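Local coordinates for probable exosome complex exonuclease 2 (Archaeoglobus fulgidus, PDB 3M7N), which is a subunit of the archaeal RNA-degrading exosome, probably non-catalytic itself, and probably helps to shape the active site of its partner Rrp41, at residues M205-D217 against V222-D234. Sequence-based numbering, arbitrary orientation.
Sequences MSVGDTTLTITTD and VVAMQKSGGYLLD
Thr211 and Ser228, Thr213 and Gln226, and Thr215 and Ala224 form the hydrogen-bonded pairs of an antiparallel beta hairpin, with Thr213 N 2.8 Å from Gln226 O. Near the turn the register slips by one residue in a classic beta bulge: Val223 N donates to Thr215 O at 2.7 Å, while a longer approach of Ala224 N to the same oxygen is doubtful. A water bridges Thr211 OG1 and Thr213 OG1, the latter also bonded to Thr188 OG1.

At the other end Tyr231 folds back over the start of strand 211-216. Its OH donates to Thr211 O at 2.7 Å, from the face of the carbonyl opposite Ser228 N, giving that oxygen two donors. With CG lodged between the backbone N and carbonyl carbon (chi1 71°), the ring offers one face to Thr210 CB, a CH-pi contact 4.0 Å from the centroid. A leucine in place of Tyr231 would probably cost Thr211 O one of its two donors and deprive Thr210 of its aromatic cover.

Among apolar groups, Ile214 runs alongside Met225, Ile214 CG1 reaching Met225 CE at 3.5 Å, and Ile214 CG2 meets Val222 CG1.

Leu212, Ile214, Thr216 and Met225 face helix 235-253, and Gln226 faces helix 100-115. In the four-stranded antiparallel sheet of this RNase PH family protein's second domain, strand 211-216 also pairs with strand 185-192, while edge strand 222-228 continues the sheet into the exonuclease 1 subunit.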
loop_
_atom_site.group_PDB
_atom_site.type_symbol
_atom_site.label_atom_id
_atom_site.label_comp_id
_atom_site.label_asym_id
_atom_site.label_seq_id
_atom_site.Cartn_x
_atom_site.Cartn_y
_atom_site.Cartn_z
ATOM N N MET H 205 12.925 26.968 -6.296
ATOM C CA MET H 205 12.415 25.707 -6.816
ATOM C C MET H 205 10.895 25.769 -7.051
ATOM O O MET H 205 10.341 24.924 -7.722
ATOM C CB MET H 205 12.758 24.544 -5.884
ATOM C CG MET H 205 14.255 24.197 -5.800
ATOM S SD MET H 205 15.056 23.813 -7.373
ATOM C CE MET H 205 14.064 22.418 -7.927
ATOM N N SER H 206 10.226 26.779 -6.511
ATOM C CA SER H 206 8.808 26.934 -6.770
ATOM C C SER H 206 8.527 26.997 -8.270
ATOM O O SER H 206 7.424 26.751 -8.718
ATOM C CB SER H 206 8.298 28.208 -6.115
ATOM O OG SER H 206 8.787 29.320 -6.836
ATOM N N VAL H 207 9.537 27.340 -9.050
ATOM C CA VAL H 207 9.367 27.461 -10.487
ATOM C C VAL H 207 9.111 26.120 -11.161
ATOM O O VAL H 207 8.375 26.049 -12.132
ATOM C CB VAL H 207 10.582 28.171 -11.140
ATOM C CG1 VAL H 207 10.477 28.118 -12.651
ATOM C CG2 VAL H 207 10.666 29.625 -10.655
ATOM N N GLY H 208 9.732 25.061 -10.659
ATOM C CA GLY H 208 9.578 23.745 -11.249
ATOM C C GLY H 208 10.786 22.927 -10.878
ATOM O O GLY H 208 11.785 23.481 -10.417
ATOM N N ASP H 209 10.715 21.617 -11.062
ATOM C CA ASP H 209 11.809 20.750 -10.634
ATOM C C ASP H 209 12.724 20.408 -11.811
ATOM O O ASP H 209 12.922 19.245 -12.145
ATOM C CB ASP H 209 11.260 19.480 -9.990
ATOM C CG ASP H 209 12.307 18.726 -9.191
ATOM O OD1 ASP H 209 13.459 19.211 -9.098
ATOM O OD2 ASP H 209 11.979 17.643 -8.646
ATOM N N THR H 210 13.284 21.435 -12.430
ATOM C CA THR H 210 13.989 21.279 -13.701
ATOM C C THR H 210 15.453 21.686 -13.533
ATOM O O THR H 210 15.802 22.875 -13.589
ATOM C CB THR H 210 13.347 22.160 -14.745
ATOM O OG1 THR H 210 13.176 23.469 -14.185
ATOM C CG2 THR H 210 11.992 21.623 -15.109
ATOM N N THR H 211 16.301 20.694 -13.303
ATOM C CA THR H 211 17.664 20.968 -12.917
ATOM C C THR H 211 18.722 20.271 -13.776
ATOM O O THR H 211 18.436 19.371 -14.575
ATOM C CB THR H 211 17.906 20.584 -11.444
ATOM O OG1 THR H 211 17.781 19.168 -11.293
ATOM C CG2 THR H 211 16.921 21.311 -10.509
ATOM N N LEU H 212 19.961 20.706 -13.579
ATOM C CA LEU H 212 21.109 20.069 -14.204
ATOM C C LEU H 212 22.208 20.012 -13.151
ATOM O O LEU H 212 22.496 21.001 -12.479
ATOM C CB LEU H 212 21.515 20.855 -15.457
ATOM C CG LEU H 212 22.507 20.374 -16.532
ATOM C CD1 LEU H 212 23.835 21.053 -16.388
ATOM C CD2 LEU H 212 22.674 18.863 -16.619
ATOM N N THR H 213 22.774 18.833 -12.969
ATOM C CA THR H 213 23.862 18.640 -12.031
ATOM C C THR H 213 25.121 18.198 -12.777
ATOM O O THR H 213 25.075 17.280 -13.590
ATOM C CB THR H 213 23.509 17.556 -10.979
ATOM O OG1 THR H 213 22.380 17.976 -10.210
ATOM C CG2 THR H 213 24.671 17.339 -10.057
ATOM N N ILE H 214 26.244 18.851 -12.500
ATOM C CA ILE H 214 27.528 18.444 -13.059
ATOM C C ILE H 214 28.513 18.254 -11.920
ATOM O O ILE H 214 28.665 19.142 -11.075
ATOM C CB ILE H 214 28.094 19.491 -14.058
ATOM C CG1 ILE H 214 27.190 19.589 -15.277
ATOM C CG2 ILE H 214 29.506 19.087 -14.527
ATOM C CD1 ILE H 214 27.371 20.833 -16.062
ATOM N N THR H 215 29.177 17.106 -11.901
ATOM C CA THR H 215 30.183 16.824 -10.893
ATOM C C THR H 215 31.587 16.701 -11.478
ATOM O O THR H 215 31.807 16.028 -12.482
ATOM C CB THR H 215 29.848 15.537 -10.126
ATOM O OG1 THR H 215 28.467 15.574 -9.741
ATOM C CG2 THR H 215 30.756 15.372 -8.885
ATOM N N THR H 216 32.549 17.336 -10.824
ATOM C CA THR H 216 33.923 17.249 -11.278
ATOM C C THR H 216 34.852 16.705 -10.202
ATOM O O THR H 216 34.529 16.719 -9.008
ATOM C CB THR H 216 34.440 18.616 -11.724
ATOM O OG1 THR H 216 34.427 19.496 -10.600
ATOM C CG2 THR H 216 33.559 19.199 -12.816
ATOM N N ASP H 217 36.009 16.220 -10.644
ATOM C CA ASP H 217 37.069 15.818 -9.738
ATOM C C ASP H 217 38.087 16.951 -9.563
ATOM O O ASP H 217 37.886 18.060 -10.061
ATOM C CB ASP H 217 37.753 14.523 -10.211
ATOM C CG ASP H 217 38.545 14.697 -11.513
ATOM O OD1 ASP H 217 38.816 15.838 -11.924
ATOM O OD2 ASP H 217 38.903 13.668 -12.130
ATOM N N VAL H 222 35.017 16.191 -15.719
ATOM C CA VAL H 222 33.638 15.918 -15.392
ATOM C C VAL H 222 33.560 14.424 -15.095
ATOM O O VAL H 222 34.096 13.599 -15.843
ATOM C CB VAL H 222 32.694 16.293 -16.542
ATOM C CG1 VAL H 222 31.259 15.936 -16.192
ATOM C CG2 VAL H 222 32.815 17.797 -16.862
ATOM N N VAL H 223 32.895 14.086 -13.996
ATOM C CA VAL H 223 32.926 12.732 -13.461
ATOM C C VAL H 223 31.500 12.162 -13.342
ATOM O O VAL H 223 31.291 10.944 -13.326
ATOM C CB VAL H 223 33.736 12.729 -12.119
ATOM C CG1 VAL H 223 32.967 12.136 -10.972
ATOM C CG2 VAL H 223 35.118 12.063 -12.302
ATOM N N ALA H 224 30.512 13.050 -13.304
ATOM C CA ALA H 224 29.115 12.627 -13.301
ATOM C C ALA H 224 28.278 13.784 -13.780
ATOM O O ALA H 224 28.610 14.936 -13.528
ATOM C CB ALA H 224 28.683 12.217 -11.899
ATOM N N MET H 225 27.207 13.500 -14.496
ATOM C CA MET H 225 26.251 14.547 -14.813
ATOM C C MET H 225 24.857 13.951 -14.805
ATOM O O MET H 225 24.666 12.768 -15.095
ATOM C CB MET H 225 26.522 15.186 -16.176
ATOM C CG MET H 225 27.910 15.794 -16.373
ATOM S SD MET H 225 28.190 16.255 -18.110
ATOM C CE MET H 225 27.167 17.674 -18.147
ATOM N N GLN H 226 23.883 14.792 -14.496
ATOM C CA GLN H 226 22.515 14.362 -14.402
ATOM C C GLN H 226 21.574 15.526 -14.718
ATOM O O GLN H 226 21.533 16.525 -13.991
ATOM C CB GLN H 226 22.262 13.856 -12.974
ATOM C CG GLN H 226 20.806 13.477 -12.660
ATOM C CD GLN H 226 20.377 12.234 -13.383
ATOM O OE1 GLN H 226 21.172 11.292 -13.591
ATOM N NE2 GLN H 226 19.107 12.206 -13.771
ATOM N N LYS H 227 20.833 15.406 -15.813
ATOM C CA LYS H 227 19.693 16.284 -16.056
ATOM C C LYS H 227 18.414 15.677 -15.405
ATOM O O LYS H 227 18.170 14.476 -15.524
ATOM C CB LYS H 227 19.513 16.482 -17.562
ATOM C CG LYS H 227 18.225 17.182 -17.921
ATOM C CD LYS H 227 18.121 17.418 -19.421
ATOM C CE LYS H 227 16.806 16.912 -19.972
ATOM N NZ LYS H 227 15.646 17.694 -19.580
ATOM N N SER H 228 17.611 16.488 -14.712
ATOM C CA SER H 228 16.382 15.972 -14.072
ATOM C C SER H 228 15.218 16.893 -14.271
ATOM O O SER H 228 15.375 18.119 -14.212
ATOM C CB SER H 228 16.539 15.806 -12.555
ATOM O OG SER H 228 17.493 14.832 -12.227
ATOM N N GLY H 229 14.038 16.302 -14.449
ATOM C CA GLY H 229 12.816 17.076 -14.552
ATOM C C GLY H 229 12.261 17.075 -15.957
ATOM O O GLY H 229 12.958 16.708 -16.911
ATOM N N GLY H 230 11.003 17.480 -16.092
ATOM C CA GLY H 230 10.348 17.465 -17.384
ATOM C C GLY H 230 10.545 18.755 -18.147
ATOM O O GLY H 230 9.646 19.583 -18.200
ATOM N N TYR H 231 11.725 18.942 -18.724
ATOM C CA TYR H 231 11.971 20.123 -19.528
ATOM C C TYR H 231 12.878 19.780 -20.694
ATOM O O TYR H 231 13.460 18.691 -20.749
ATOM C CB TYR H 231 12.615 21.219 -18.686
ATOM C CG TYR H 231 14.069 20.969 -18.255
ATOM C CD1 TYR H 231 15.104 21.762 -18.753
ATOM C CD2 TYR H 231 14.396 19.974 -17.341
ATOM C CE1 TYR H 231 16.419 21.582 -18.351
ATOM C CE2 TYR H 231 15.718 19.775 -16.922
ATOM C CZ TYR H 231 16.731 20.594 -17.436
ATOM O OH TYR H 231 18.056 20.439 -17.063
ATOM N N LEU H 232 13.004 20.710 -21.631
ATOM C CA LEU H 232 13.957 20.538 -22.708
ATOM C C LEU H 232 15.175 21.432 -22.476
ATOM O O LEU H 232 15.041 22.624 -22.245
ATOM C CB LEU H 232 13.282 20.802 -24.058
ATOM C CG LEU H 232 12.213 19.759 -24.451
ATOM C CD1 LEU H 232 11.436 20.200 -25.676
ATOM C CD2 LEU H 232 12.806 18.374 -24.664
ATOM N N LEU H 233 16.362 20.843 -22.532
ATOM C CA LEU H 233 17.603 21.570 -22.248
ATOM C C LEU H 233 18.243 22.112 -23.530
ATOM O O LEU H 233 18.677 21.352 -24.404
ATOM C CB LEU H 233 18.592 20.622 -21.583
ATOM C CG LEU H 233 19.687 21.057 -20.608
ATOM C CD1 LEU H 233 20.905 20.189 -20.815
ATOM C CD2 LEU H 233 20.042 22.514 -20.701
ATOM N N ASP H 234 18.318 23.428 -23.631
ATOM C CA ASP H 234 18.982 24.077 -24.758
ATOM C C ASP H 234 20.461 23.691 -24.788
ATOM O O ASP H 234 21.135 23.771 -23.774
ATOM C CB ASP H 234 18.829 25.588 -24.618
ATOM C CG ASP H 234 19.388 26.333 -25.792
ATOM O OD1 ASP H 234 20.594 26.661 -25.762
ATOM O OD2 ASP H 234 18.621 26.590 -26.745
HETATM O O HOH W 1 20.077 17.768 -11.267
#